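Local coordinates for protein methyltransferase 1 (Methanosarcina barkeri, PDB 2I2X) that transfers the methyl group of methanol to the cob(I)amide carried by its partner corrinoid protein MtaC, in the methanol pathway of methanogenesis, at residues Y6-Y11 and K277-M282. Sequence-based numbering, arbitrary orientation.
Sequences YTSMAY and KAITGM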
loop_
_atom_site.group_PDB
_atom_site.type_symbol
_atom_site.label_atom_id
_atom_site.label_comp_id
_atom_site.label_asym_id
_atom_site.label_seq_id
_atom_site.Cartn_x
_atom_site.Cartn_y
_atom_site.Cartn_z
ATOM N N TYR A 6 10.656 35.830 11.421
ATOM C CA TYR A 6 10.066 35.427 12.696
ATOM C C TYR A 6 11.039 35.629 13.830
ATOM O O TYR A 6 12.167 35.171 13.765
ATOM C CB TYR A 6 9.577 33.959 12.669
ATOM C CG TYR A 6 8.241 33.808 12.006
ATOM C CD1 TYR A 6 7.062 33.808 12.748
ATOM C CD2 TYR A 6 8.145 33.694 10.617
ATOM C CE1 TYR A 6 5.812 33.700 12.112
ATOM C CE2 TYR A 6 6.910 33.578 9.974
ATOM C CZ TYR A 6 5.755 33.592 10.735
ATOM O OH TYR A 6 4.560 33.484 10.099
ATOM N N THR A 7 10.590 36.309 14.878
ATOM C CA THR A 7 11.443 36.563 16.053
ATOM C C THR A 7 10.698 36.183 17.306
ATOM O O THR A 7 11.142 36.467 18.421
ATOM C CB THR A 7 11.997 38.041 16.107
ATOM O OG1 THR A 7 10.934 38.968 15.864
ATOM C CG2 THR A 7 13.066 38.261 15.012
ATOM N N SER A 8 9.552 35.523 17.126
ATOM C CA SER A 8 8.833 34.950 18.263
ATOM C C SER A 8 8.086 33.705 17.815
ATOM O O SER A 8 8.002 33.459 16.614
ATOM C CB SER A 8 7.911 35.980 18.929
ATOM O OG SER A 8 7.102 36.588 17.961
ATOM N N MET A 9 7.610 32.915 18.783
ATOM C CA MET A 9 6.876 31.668 18.553
ATOM C C MET A 9 5.360 31.916 18.583
ATOM O O MET A 9 4.858 32.568 19.483
ATOM C CB MET A 9 7.188 30.655 19.672
ATOM C CG MET A 9 8.648 30.347 19.990
ATOM S SD MET A 9 9.396 29.445 18.665
ATOM C CE MET A 9 8.546 27.855 18.712
ATOM N N ALA A 10 4.633 31.370 17.616
ATOM C CA ALA A 10 3.169 31.403 17.582
ATOM C C ALA A 10 2.523 30.744 18.785
ATOM O O ALA A 10 1.461 31.161 19.226
ATOM C CB ALA A 10 2.672 30.726 16.327
ATOM N N TYR A 11 3.153 29.712 19.306
ATOM C CA TYR A 11 2.632 28.980 20.427
ATOM C C TYR A 11 3.452 29.318 21.666
ATOM O O TYR A 11 4.668 29.431 21.585
ATOM C CB TYR A 11 2.763 27.464 20.156
ATOM C CG TYR A 11 1.829 26.914 19.120
ATOM C CD1 TYR A 11 0.534 26.494 19.461
ATOM C CD2 TYR A 11 2.233 26.783 17.800
ATOM C CE1 TYR A 11 -0.344 25.978 18.478
ATOM C CE2 TYR A 11 1.365 26.275 16.810
ATOM C CZ TYR A 11 0.095 25.866 17.161
ATOM O OH TYR A 11 -0.732 25.378 16.173
ATOM N N LYS A 277 5.788 24.698 12.105
ATOM C CA LYS A 277 4.482 24.877 12.716
ATOM C C LYS A 277 4.624 25.532 14.062
ATOM O O LYS A 277 3.888 26.477 14.353
ATOM C CB LYS A 277 3.731 23.548 12.865
ATOM C CG LYS A 277 2.323 23.737 13.429
ATOM C CD LYS A 277 1.457 22.525 13.254
ATOM C CE LYS A 277 0.010 22.746 13.745
ATOM N NZ LYS A 277 -0.777 21.515 13.485
ATOM N N ALA A 278 5.539 25.028 14.888
ATOM C CA ALA A 278 5.817 25.647 16.196
ATOM C C ALA A 278 6.160 27.146 16.094
ATOM O O ALA A 278 5.719 27.941 16.919
ATOM C CB ALA A 278 6.934 24.899 16.931
ATOM N N ILE A 279 6.932 27.540 15.083
ATOM C CA ILE A 279 7.235 28.929 14.902
ATOM C C ILE A 279 6.030 29.702 14.357
ATOM O O ILE A 279 5.628 30.717 14.929
ATOM C CB ILE A 279 8.466 29.115 13.971
ATOM C CG1 ILE A 279 9.724 28.534 14.617
ATOM C CG2 ILE A 279 8.687 30.566 13.649
ATOM C CD1 ILE A 279 10.867 28.388 13.655
ATOM N N THR A 280 5.457 29.216 13.256
ATOM C CA THR A 280 4.487 29.999 12.483
ATOM C C THR A 280 3.025 29.879 12.920
ATOM O O THR A 280 2.217 30.784 12.631
ATOM C CB THR A 280 4.512 29.614 10.988
ATOM O OG1 THR A 280 4.126 28.248 10.850
ATOM C CG2 THR A 280 5.900 29.796 10.374
ATOM N N GLY A 281 2.663 28.764 13.557
ATOM C CA GLY A 281 1.254 28.518 13.889
ATOM C C GLY A 281 0.434 28.214 12.654
ATOM O O GLY A 281 -0.800 28.285 12.681
ATOM N N MET A 282 1.130 27.872 11.569
ATOM C CA MET A 282 0.510 27.558 10.290
ATOM C C MET A 282 0.380 26.043 10.116
ATOM O O MET A 282 1.179 25.278 10.714
ATOM C CB MET A 282 1.329 28.139 9.148
ATOM C CG MET A 282 1.086 29.618 8.971
ATOM S SD MET A 282 2.333 30.392 7.939
ATOM C CE MET A 282 1.774 32.079 7.931
HETATM O O HOH W 1 2.364 33.320 11.384
#
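Y6 lays its ring against I279 and T280 where an irregular N-terminal loop wraps the C-terminal end of helix 273-280, in the TIM-barrel subunit and away from its metal and corrinoid sites. CG2 of T280 sits over one ring face, a CH-pi contact 4.2 Å from the centroid and 26° off the normal, while Y6 CB meets I279 CG2 at 3.6 Å. A tyrosine suits this place because it adds a polar tip to a broad apolar ring: Y6 OH hydrogen-bonds a water that donates to T280 O. Shortening Y6 to an alanine would probably strip the T280 methyl of its aromatic partner and cost that water its link to the loop. M9 is flexible enough to fold back onto the helix; with chi2 at -69° and chi3 at -68°, its bent chain brings CE within 3.8 Å of A278 CB, and helix 372-383 packs against M9 as well. At A10 the backbone makes the direct hydrogen bond, N to I279 O at 2.9 Å. The small A10 methyl fits close to the peptide joining T280 to G281, where the helix ends; glycine suits the positive phi there, and with A10 CB so near there is little room for a beta carbon. Y11 then points its ring edge at the carbonyl oxygens of K277 and A278, and its OH lies beside the aliphatic part of K277. The extended lysine chain carries NZ on to a salt bridge with D308, while K277 CE passes 3.7 Å from Y11 OH.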